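Local coordinates for quinone oxidoreductase 1 (Escherichia coli, PDB 1QOR), which catalyses the NADPH-dependent one-electron reduction of quinones to semiquinones, working as a homodimer of the zinc-containing alcohol dehydrogenase family, at residues A[223-227]-A[252-256]; A[232-238]-A[258-264]; A[155-159]-A[180-186]. One frame throughout, in Å; residues are numbered along the deposited sequence.

Contact 1: A[223-227]-A[252-256]; sequences ERSLD and ILNQK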
loop_
_atom_site.group_PDB
_atom_site.type_symbol
_atom_site.label_atom_id
_atom_site.label_comp_id
_atom_site.label_asym_id
_atom_site.label_seq_id
_atom_site.Cartn_x
_atom_site.Cartn_y
_atom_site.Cartn_z
ATOM N N GLU A 223 -8.264 1.305 12.137
ATOM C CA GLU A 223 -9.532 0.896 11.568
ATOM C C GLU A 223 -10.410 2.104 11.157
ATOM O O GLU A 223 -10.965 2.130 10.036
ATOM C CB GLU A 223 -10.238 -0.043 12.555
ATOM C CG GLU A 223 -10.393 -1.502 12.037
ATOM C CD GLU A 223 -9.336 -2.490 12.595
ATOM O OE1 GLU A 223 -8.649 -2.130 13.608
ATOM O OE2 GLU A 223 -9.206 -3.632 12.027
ATOM N N ARG A 224 -10.484 3.117 12.025
ATOM C CA ARG A 224 -11.252 4.329 11.712
ATOM C C ARG A 224 -10.748 5.009 10.418
ATOM O O ARG A 224 -11.547 5.299 9.515
ATOM C CB ARG A 224 -11.288 5.290 12.919
ATOM C CG ARG A 224 -12.239 4.777 14.001
ATOM C CD ARG A 224 -12.288 5.595 15.299
ATOM N NE ARG A 224 -10.999 5.622 15.978
ATOM C CZ ARG A 224 -10.647 6.530 16.891
ATOM N NH1 ARG A 224 -11.498 7.480 17.260
ATOM N NH2 ARG A 224 -9.397 6.568 17.347
ATOM N N SER A 225 -9.422 5.085 10.243
ATOM C CA SER A 225 -8.865 5.698 9.055
ATOM C C SER A 225 -9.190 4.937 7.773
ATOM O O SER A 225 -9.515 5.553 6.733
ATOM C CB SER A 225 -7.383 5.869 9.217
ATOM O OG SER A 225 -7.111 6.857 10.203
ATOM N N LEU A 226 -9.128 3.595 7.825
ATOM C CA LEU A 226 -9.445 2.812 6.631
ATOM C C LEU A 226 -10.918 3.051 6.227
ATOM O O LEU A 226 -11.258 3.108 5.036
ATOM C CB LEU A 226 -9.165 1.322 6.876
ATOM C CG LEU A 226 -7.676 0.967 7.128
ATOM C CD1 LEU A 226 -7.548 -0.542 7.352
ATOM C CD2 LEU A 226 -6.779 1.395 5.963
ATOM N N ASP A 227 -11.775 3.209 7.235
ATOM C CA ASP A 227 -13.179 3.488 7.018
ATOM C C ASP A 227 -13.451 4.904 6.433
ATOM O O ASP A 227 -14.570 5.169 5.988
ATOM C CB ASP A 227 -13.958 3.307 8.322
ATOM C CG ASP A 227 -14.301 1.851 8.602
ATOM O OD1 ASP A 227 -14.347 1.042 7.641
ATOM O OD2 ASP A 227 -14.542 1.514 9.791
ATOM N N ILE A 252 -8.139 -7.256 4.922
ATOM C CA ILE A 252 -8.818 -6.015 5.279
ATOM C C ILE A 252 -8.681 -4.889 4.223
ATOM O O ILE A 252 -9.634 -4.100 4.059
ATOM C CB ILE A 252 -8.416 -5.484 6.675
ATOM C CG1 ILE A 252 -9.546 -4.578 7.214
ATOM C CG2 ILE A 252 -7.099 -4.680 6.603
ATOM C CD1 ILE A 252 -9.281 -4.095 8.654
ATOM N N LEU A 253 -7.564 -4.822 3.482
ATOM C CA LEU A 253 -7.431 -3.800 2.437
ATOM C C LEU A 253 -8.413 -4.079 1.273
ATOM O O LEU A 253 -8.824 -3.183 0.478
ATOM C CB LEU A 253 -5.994 -3.761 1.906
ATOM C CG LEU A 253 -4.953 -3.513 2.992
ATOM C CD1 LEU A 253 -3.466 -3.464 2.437
ATOM C CD2 LEU A 253 -5.371 -2.168 3.662
ATOM N N ASN A 254 -8.741 -5.354 1.132
ATOM C CA ASN A 254 -9.653 -5.800 0.080
ATOM C C ASN A 254 -11.079 -5.407 0.516
ATOM O O ASN A 254 -11.802 -4.704 -0.214
ATOM C CB ASN A 254 -9.541 -7.323 -0.072
ATOM C CG ASN A 254 -10.427 -7.890 -1.189
ATOM O OD1 ASN A 254 -10.427 -9.104 -1.411
ATOM N ND2 ASN A 254 -11.129 -7.039 -1.917
ATOM N N GLN A 255 -11.455 -5.852 1.707
ATOM C CA GLN A 255 -12.767 -5.575 2.246
ATOM C C GLN A 255 -13.076 -4.093 2.271
ATOM O O GLN A 255 -14.139 -3.684 1.867
ATOM C CB GLN A 255 -12.860 -6.076 3.654
ATOM C CG GLN A 255 -12.793 -7.542 3.779
ATOM C CD GLN A 255 -12.585 -7.923 5.231
ATOM O OE1 GLN A 255 -11.899 -8.920 5.550
ATOM N NE2 GLN A 255 -13.125 -7.091 6.141
ATOM N N LYS A 256 -12.112 -3.297 2.706
ATOM C CA LYS A 256 -12.292 -1.872 2.805
ATOM C C LYS A 256 -12.293 -1.131 1.477
ATOM O O LYS A 256 -12.372 0.095 1.480
ATOM C CB LYS A 256 -11.266 -1.289 3.769
ATOM C CG LYS A 256 -11.805 -1.021 5.179
ATOM C CD LYS A 256 -12.270 -2.248 5.888
ATOM C CE LYS A 256 -13.254 -1.921 7.026
ATOM N NZ LYS A 256 -12.555 -1.304 8.182
#
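The carboxylate of Asp227 takes the ammonium group of Lys256 from above its plane: NZ stands 3.0 Å from OD1, about 50° out of the plane. OD2 of Asp227 is 3.8 Å from NZ of Lys256, so the salt bridge is one-sided, with a single carboxylate oxygen doing the gripping. The second flat group, the carboxylate of Glu223, meets a methyl instead of a charge, its OE2 lying 3.4 Å from CD1 of Ile252. Although its carboxylate is opposite in charge to Lys256, OE2 and NZ remain 5.6 Å apart, and any attraction between them is probably long-range. Lys256 reaches Asp227 by a chain folded at chi2 (62°) and again at chi4 (-73°), and on the way its CG passes 3.9 Å from CB of Leu226. Aliphatic packing and ion pair therefore use different parts of one side chain.

Both segments belong to the Rossmann-type nucleotide-binding domain. Residues 223-227 lie on helix 222-227, which precedes strand 233-237 in the chain, and residues 252-256 span the end of the short helix 251-255 and the residue after it, so the contact sets two neighbouring helices of the domain side by side. Between them Leu226 points its side chain across the contact. Its CD1 meets CD1 of Ile252 at 4.2 Å, the two side chains crossing at about a right angle, while its other methyl, CD2, comes within 4.5 Å of CD2 of Leu253. Leu226 also packs on Met235 of strand 233-237, and Leu253 touches Arg263 of the second subunit.

Contact 2: A[232-238]-A[258-264]; sequences RGLMVSF and SLYVTRP. With NDP (NADPH dihydro-nicotinamide-adenine-dinucleotide phosphate), chain D; SO4 (sulfate ion), chain C.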
loop_
_atom_site.group_PDB
_atom_site.type_symbol
_atom_site.label_atom_id
_atom_site.label_comp_id
_atom_site.label_asym_id
_atom_site.label_seq_id
_atom_site.Cartn_x
_atom_site.Cartn_y
_atom_site.Cartn_z
ATOM N N ARG A 232 -10.133 2.265 -3.571
ATOM C CA ARG A 232 -8.783 2.441 -4.092
ATOM C C ARG A 232 -8.045 3.638 -3.548
ATOM O O ARG A 232 -7.144 4.136 -4.213
ATOM C CB ARG A 232 -8.789 2.543 -5.611
ATOM C CG ARG A 232 -9.269 1.309 -6.340
ATOM C CD ARG A 232 -8.619 1.365 -7.674
ATOM N NE ARG A 232 -9.580 1.481 -8.742
ATOM C CZ ARG A 232 -9.293 1.970 -9.943
ATOM N NH1 ARG A 232 -8.061 2.403 -10.215
ATOM N NH2 ARG A 232 -10.237 1.985 -10.882
ATOM N N GLY A 233 -8.441 4.120 -2.377
ATOM C CA GLY A 233 -7.767 5.248 -1.753
ATOM C C GLY A 233 -6.433 4.834 -1.163
ATOM O O GLY A 233 -6.097 3.636 -1.108
ATOM N N LEU A 234 -5.672 5.813 -0.687
ATOM C CA LEU A 234 -4.350 5.563 -0.133
ATOM C C LEU A 234 -4.234 5.887 1.323
ATOM O O LEU A 234 -4.478 7.022 1.711
ATOM C CB LEU A 234 -3.308 6.370 -0.879
ATOM C CG LEU A 234 -1.869 6.299 -0.335
ATOM C CD1 LEU A 234 -1.158 4.921 -0.563
ATOM C CD2 LEU A 234 -1.085 7.416 -1.025
ATOM N N MET A 235 -3.842 4.899 2.127
ATOM C CA MET A 235 -3.656 5.075 3.558
ATOM C C MET A 235 -2.149 5.253 3.802
ATOM O O MET A 235 -1.353 4.363 3.430
ATOM C CB MET A 235 -4.217 3.855 4.317
ATOM C CG MET A 235 -3.760 3.721 5.766
ATOM S SD MET A 235 -4.336 5.062 6.836
ATOM C CE MET A 235 -4.162 4.419 8.524
ATOM N N VAL A 236 -1.747 6.426 4.320
ATOM C CA VAL A 236 -0.347 6.710 4.632
ATOM C C VAL A 236 -0.100 6.587 6.132
ATOM O O VAL A 236 -0.500 7.455 6.919
ATOM C CB VAL A 236 0.093 8.104 4.106
ATOM C CG1 VAL A 236 1.641 8.314 4.309
ATOM C CG2 VAL A 236 -0.263 8.239 2.604
ATOM N N SER A 237 0.443 5.444 6.560
ATOM C CA SER A 237 0.749 5.212 7.976
ATOM C C SER A 237 2.195 5.698 8.184
ATOM O O SER A 237 3.142 5.074 7.695
ATOM C CB SER A 237 0.636 3.731 8.272
ATOM O OG SER A 237 0.794 3.498 9.660
ATOM N N PHE A 238 2.389 6.824 8.879
ATOM C CA PHE A 238 3.736 7.370 8.995
ATOM C C PHE A 238 4.172 7.695 10.398
ATOM O O PHE A 238 5.130 8.433 10.586
ATOM C CB PHE A 238 3.893 8.589 8.041
ATOM C CG PHE A 238 3.231 9.872 8.526
ATOM C CD1 PHE A 238 1.879 10.100 8.305
ATOM C CD2 PHE A 238 3.990 10.863 9.164
ATOM C CE1 PHE A 238 1.272 11.293 8.702
ATOM C CE2 PHE A 238 3.414 12.064 9.581
ATOM C CZ PHE A 238 2.045 12.289 9.350
ATOM N N SER A 258 -10.207 -2.333 -1.759
ATOM C CA SER A 258 -8.997 -2.486 -2.589
ATOM C C SER A 258 -8.096 -1.263 -2.377
ATOM O O SER A 258 -7.628 -0.632 -3.317
ATOM C CB SER A 258 -9.370 -2.602 -4.064
ATOM O OG SER A 258 -10.124 -3.787 -4.321
ATOM N N LEU A 259 -7.841 -0.964 -1.110
ATOM C CA LEU A 259 -7.049 0.178 -0.711
ATOM C C LEU A 259 -5.550 -0.075 -0.852
ATOM O O LEU A 259 -5.110 -1.231 -1.005
ATOM C CB LEU A 259 -7.344 0.464 0.764
ATOM C CG LEU A 259 -8.819 0.673 1.171
ATOM C CD1 LEU A 259 -8.960 0.897 2.679
ATOM C CD2 LEU A 259 -9.358 1.878 0.396
ATOM N N TYR A 260 -4.795 1.031 -0.898
ATOM C CA TYR A 260 -3.344 0.996 -0.903
ATOM C C TYR A 260 -2.884 1.516 0.478
ATOM O O TYR A 260 -3.594 2.272 1.160
ATOM C CB TYR A 260 -2.735 1.887 -1.947
ATOM C CG TYR A 260 -2.993 1.517 -3.382
ATOM C CD1 TYR A 260 -4.249 1.712 -3.963
ATOM C CD2 TYR A 260 -1.943 1.115 -4.216
ATOM C CE1 TYR A 260 -4.442 1.533 -5.326
ATOM C CE2 TYR A 260 -2.135 0.929 -5.595
ATOM C CZ TYR A 260 -3.374 1.144 -6.119
ATOM O OH TYR A 260 -3.547 0.978 -7.448
ATOM N N VAL A 261 -1.758 0.995 0.951
ATOM C CA VAL A 261 -1.170 1.473 2.185
ATOM C C VAL A 261 0.355 1.534 2.001
ATOM O O VAL A 261 0.948 0.730 1.261
ATOM C CB VAL A 261 -1.629 0.667 3.428
ATOM C CG1 VAL A 261 -1.356 -0.770 3.246
ATOM C CG2 VAL A 261 -0.893 1.165 4.693
ATOM N N THR A 262 0.977 2.539 2.608
ATOM C CA THR A 262 2.413 2.694 2.513
ATOM C C THR A 262 2.832 3.158 3.876
ATOM O O THR A 262 2.005 3.701 4.614
ATOM C CB THR A 262 2.838 3.710 1.440
ATOM O OG1 THR A 262 4.277 3.778 1.385
ATOM C CG2 THR A 262 2.258 5.120 1.741
ATOM N N ARG A 263 4.042 2.764 4.286
ATOM C CA ARG A 263 4.569 3.158 5.591
ATOM C C ARG A 263 5.935 3.782 5.280
ATOM O O ARG A 263 6.957 3.107 5.299
ATOM C CB ARG A 263 4.689 1.950 6.510
ATOM C CG ARG A 263 4.621 2.304 7.992
ATOM C CD ARG A 263 5.620 3.429 8.394
ATOM N NE ARG A 263 5.499 3.789 9.811
ATOM C CZ ARG A 263 6.188 4.764 10.398
ATOM N NH1 ARG A 263 7.051 5.504 9.701
ATOM N NH2 ARG A 263 6.051 4.962 11.702
ATOM N N PRO A 264 5.955 5.095 4.990
ATOM C CA PRO A 264 7.187 5.818 4.651
ATOM C C PRO A 264 8.009 6.378 5.822
ATOM O O PRO A 264 7.534 6.495 6.961
ATOM C CB PRO A 264 6.656 6.956 3.773
ATOM C CG PRO A 264 5.410 7.350 4.536
ATOM C CD PRO A 264 4.788 6.014 4.962
HETATM P PA NDP D . 3.643 15.617 17.780
HETATM O O1A NDP D . 4.173 16.924 18.245
HETATM O O2A NDP D . 2.652 15.607 16.671
HETATM O O5B NDP D . 3.136 14.770 18.975
HETATM C C5B NDP D . 2.373 13.602 18.822
HETATM C C4B NDP D . 0.920 13.963 18.892
HETATM O O4B NDP D . 0.298 12.763 18.454
HETATM C C3B NDP D . 0.328 14.243 20.280
HETATM O O3B NDP D . 0.543 15.636 20.629
HETATM C C2B NDP D . -1.095 13.723 20.140
HETATM O O2B NDP D . -1.924 14.807 19.742
HETATM C C1B NDP D . -0.992 12.594 19.024
HETATM N N9A NDP D . -1.294 11.342 19.735
HETATM C C8A NDP D . -2.348 10.542 19.566
HETATM N N7A NDP D . -2.289 9.525 20.434
HETATM C C5A NDP D . -1.187 9.734 21.119
HETATM C C6A NDP D . -0.731 8.940 22.163
HETATM N N6A NDP D . -1.372 7.855 22.581
HETATM N N1A NDP D . 0.402 9.341 22.741
HETATM C C2A NDP D . 1.082 10.454 22.347
HETATM N N3A NDP D . 0.630 11.212 21.346
HETATM C C4A NDP D . -0.530 10.860 20.719
HETATM O O3 NDP D . 4.949 14.888 17.237
HETATM P PN NDP D . 5.916 15.069 16.001
HETATM O O1N NDP D . 5.531 16.247 15.142
HETATM O O2N NDP D . 7.342 14.954 16.490
HETATM O O5D NDP D . 5.554 13.676 15.202
HETATM C C5D NDP D . 4.254 13.304 14.764
HETATM C C4D NDP D . 4.237 11.897 14.267
HETATM O O4D NDP D . 4.940 11.799 13.008
HETATM C C3D NDP D . 4.905 10.906 15.214
HETATM O O3D NDP D . 4.144 9.695 15.271
HETATM C C2D NDP D . 6.270 10.692 14.525
HETATM O O2D NDP D . 6.858 9.471 14.902
HETATM C C1D NDP D . 5.923 10.690 13.065
HETATM N N1N NDP D . 6.903 11.144 12.041
HETATM C C2N NDP D . 7.115 10.376 10.923
HETATM C C3N NDP D . 8.022 10.824 9.979
HETATM C C7N NDP D . 8.267 10.030 8.702
HETATM O O7N NDP D . 9.035 10.440 7.839
HETATM N N7N NDP D . 7.591 8.904 8.615
HETATM C C4N NDP D . 8.707 12.017 10.134
HETATM C C5N NDP D . 8.476 12.789 11.280
HETATM C C6N NDP D . 7.577 12.334 12.229
HETATM P P2B NDP D . -3.541 14.840 20.138
HETATM O O1X NDP D . -4.092 15.953 19.335
HETATM O O2X NDP D . -4.072 13.528 19.745
HETATM O O3X NDP D . -3.531 15.056 21.597
HETATM S S SO4 C . 8.791 7.696 12.453
HETATM O O1 SO4 C . 8.207 6.765 13.264
HETATM O O2 SO4 C . 8.981 8.957 13.193
HETATM O O3 SO4 C . 8.187 7.684 11.175
HETATM O O4 SO4 C . 10.025 7.452 11.968
HETATM O O HOH W 1 3.042 3.443 11.229
#
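Leu234 crosses Tyr260 at about a right angle, its CD1 methyl bedded between Tyr260 CB, at 3.7 Å, and Thr262 CG2. Farther along that face of the sheet, CG2 of Val236 sits beside that of Thr262, and CG of the Pro264 ring fits between CB of Phe238 and CG1 of Val236, 3.9 Å from the latter. On the reverse face Met235 and Val261 run side by side; Val261 turns CG2 away from its own N (chi1 55° for CG1), which sets that methyl 4.0 Å from CG of Met235. The two backbones are joined by four hydrogen bonds, among them the straight Tyr260 N to Gly233 O (176°). Strand 260-262 also pairs antiparallel with its counterpart in the second subunit, and Thr262 OG1 is hydrogen-bonded to Leu259 O of that subunit.

Beyond the paired strands, Arg263 folds its chain over the Ser237 carbonyl, CD lying 3.1 Å from that oxygen. One face of the guanidinium rests on the backbone carbon C of Phe238, and at its edge lies a sulfate ion, probably from the crystallisation liquor, held by NH1 to O3 (2.9 Å) and NH2 to O1. NE shares a water with Ser237 OG, and NH1 also bonds Pro264 O. Replacing Arg263 by alanine would remove the guanidinium, which would probably leave the sulfate without these two donors and the Pro264 carbonyl without one of its partners. Pro264 O also accepts a hydrogen bond from the carboxamide N7N of NADPH, at 2.9 Å. Parallel strands ending in loops that hold the cofactor at their C-terminal ends are the hallmark of the Rossmann fold.

Contact 3: A[155-159]-A[180-186]; sequences LIACQ and SALKAGA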
loop_
_atom_site.group_PDB
_atom_site.type_symbol
_atom_site.label_atom_id
_atom_site.label_comp_id
_atom_site.label_asym_id
_atom_site.label_seq_id
_atom_site.Cartn_x
_atom_site.Cartn_y
_atom_site.Cartn_z
ATOM N N LEU A 155 0.880 21.093 12.653
ATOM C CA LEU A 155 0.786 22.528 12.428
ATOM C C LEU A 155 1.492 22.978 11.141
ATOM O O LEU A 155 1.022 23.921 10.459
ATOM C CB LEU A 155 1.278 23.288 13.670
ATOM C CG LEU A 155 0.272 24.111 14.509
ATOM C CD1 LEU A 155 -1.218 23.660 14.418
ATOM C CD2 LEU A 155 0.773 24.184 15.937
ATOM N N ILE A 156 2.601 22.317 10.775
ATOM C CA ILE A 156 3.269 22.661 9.528
ATOM C C ILE A 156 2.391 22.144 8.374
ATOM O O ILE A 156 2.242 22.802 7.329
ATOM C CB ILE A 156 4.686 22.038 9.426
ATOM C CG1 ILE A 156 5.625 22.704 10.423
ATOM C CG2 ILE A 156 5.237 22.181 8.018
ATOM C CD1 ILE A 156 7.012 22.007 10.548
ATOM N N ALA A 157 1.809 20.961 8.556
ATOM C CA ALA A 157 0.961 20.396 7.512
ATOM C C ALA A 157 -0.262 21.325 7.245
ATOM O O ALA A 157 -0.657 21.538 6.100
ATOM C CB ALA A 157 0.511 18.976 7.900
ATOM N N CYS A 158 -0.873 21.844 8.299
ATOM C CA CYS A 158 -2.006 22.768 8.141
ATOM C C CYS A 158 -1.664 23.997 7.226
ATOM O O CYS A 158 -2.390 24.303 6.278
ATOM C CB CYS A 158 -2.431 23.256 9.516
ATOM S SG CYS A 158 -3.311 22.048 10.481
ATOM N N GLN A 159 -0.504 24.617 7.475
ATOM C CA GLN A 159 -0.052 25.800 6.780
ATOM C C GLN A 159 0.353 25.505 5.386
ATOM O O GLN A 159 0.080 26.305 4.476
ATOM C CB GLN A 159 1.071 26.452 7.568
ATOM C CG GLN A 159 0.660 26.759 9.008
ATOM C CD GLN A 159 1.740 27.444 9.822
ATOM O OE1 GLN A 159 1.983 28.653 9.656
ATOM N NE2 GLN A 159 2.404 26.676 10.730
ATOM N N SER A 180 -6.103 25.921 17.439
ATOM C CA SER A 180 -4.785 26.218 16.887
ATOM C C SER A 180 -4.707 25.717 15.457
ATOM O O SER A 180 -4.200 26.425 14.574
ATOM C CB SER A 180 -3.714 25.558 17.729
ATOM O OG SER A 180 -3.907 25.934 19.076
ATOM N N ALA A 181 -5.241 24.516 15.220
ATOM C CA ALA A 181 -5.238 23.908 13.876
ATOM C C ALA A 181 -6.025 24.770 12.863
ATOM O O ALA A 181 -5.556 25.026 11.732
ATOM C CB ALA A 181 -5.826 22.495 13.948
ATOM N N LEU A 182 -7.215 25.234 13.256
ATOM C CA LEU A 182 -8.027 26.070 12.357
ATOM C C LEU A 182 -7.285 27.379 12.069
ATOM O O LEU A 182 -7.121 27.794 10.939
ATOM C CB LEU A 182 -9.405 26.310 12.983
ATOM C CG LEU A 182 -10.350 25.104 12.987
ATOM C CD1 LEU A 182 -11.389 25.259 14.025
ATOM C CD2 LEU A 182 -10.987 24.944 11.651
ATOM N N LYS A 183 -6.689 27.929 13.103
ATOM C CA LYS A 183 -5.922 29.152 12.996
ATOM C C LYS A 183 -4.782 28.918 12.034
ATOM O O LYS A 183 -4.529 29.753 11.167
ATOM C CB LYS A 183 -5.389 29.477 14.359
ATOM C CG LYS A 183 -5.108 30.909 14.581
ATOM C CD LYS A 183 -5.302 31.225 16.105
ATOM N N ALA A 184 -4.093 27.776 12.151
ATOM C CA ALA A 184 -2.994 27.460 11.213
ATOM C C ALA A 184 -3.491 27.191 9.784
ATOM O O ALA A 184 -2.724 27.294 8.828
ATOM C CB ALA A 184 -2.189 26.280 11.704
ATOM N N GLY A 185 -4.767 26.866 9.585
ATOM C CA GLY A 185 -5.156 26.626 8.204
ATOM C C GLY A 185 -5.909 25.346 7.902
ATOM O O GLY A 185 -6.178 25.075 6.740
ATOM N N ALA A 186 -6.269 24.570 8.917
ATOM C CA ALA A 186 -7.058 23.374 8.695
ATOM C C ALA A 186 -8.446 23.872 8.281
ATOM O O ALA A 186 -8.986 24.810 8.893
ATOM C CB ALA A 186 -7.180 22.595 9.969
#
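Cys158 is directed toward helix 175-184, and Ala184 back toward it, and their CB atoms meet at 3.7 Å. With SG anti to the carbonyl carbon (chi1 -74°), the sulfur is turned past Ala184 toward the methyl of Ala186, 3.9 Å away, and lies at a similar distance from Ala181 O. Leu155, one turn earlier on its helix, approaches Ala184 from another direction: only its CD1 branch bends in, reaching CB of Ala184 at 3.9 Å and passing 4.1 Å from CA of Ala181. Gln159 runs alongside, its CG 3.4 Å from Ala184 O and 4.0 Å from CB of the same residue. The Ala184 methyl is thus received among Leu155, Cys158 and Gln159.

The amide of Gln159 turns back along its own helix, where NE2 donates to Leu155 O from above the carbonyl plane; OE1 is bonded to Lys293 N. The two short helical segments run at 34° to each other, with axes 8.7 Å apart. They lie on successive helices of the Rossmann domain, linked through strand 167-172, whose Leu168 packs on both Cys158 and Ala186.

At Gly185 the second helix ends in a Schellman motif with positive phi (130°). A side chain here would run into Cys158 O as well as the preceding carbonyl, so glycine both permits the turn and allows the close approach. With no hydrogen bond or ion pair between the segments, cohesion between them probably comes chiefly from apolar packing, consistent with the small residues at the interface.

How the contacts relate
From the N terminus, contact 3 comes first: it closes the loop from helix 152-164 through strand 167-172 to helix 175-184, and is complete before the others open. Contacts 1 and 2 follow and cross, since their segments come in the order 223-227, 232-238, 252-256, 258-264. Contact 2 closes the beta-alpha-beta unit of strand 233-237, helix 251-255 and strand 260-262, while contact 1 ties that unit's helix to the preceding helix 222-227. These two touch, with Leu226 CD2 3.8 Å from Met235 CG, and both reach the second subunit. Contact 3 stands apart, its centre about 23 Å from that of contact 2, elsewhere in the same domain.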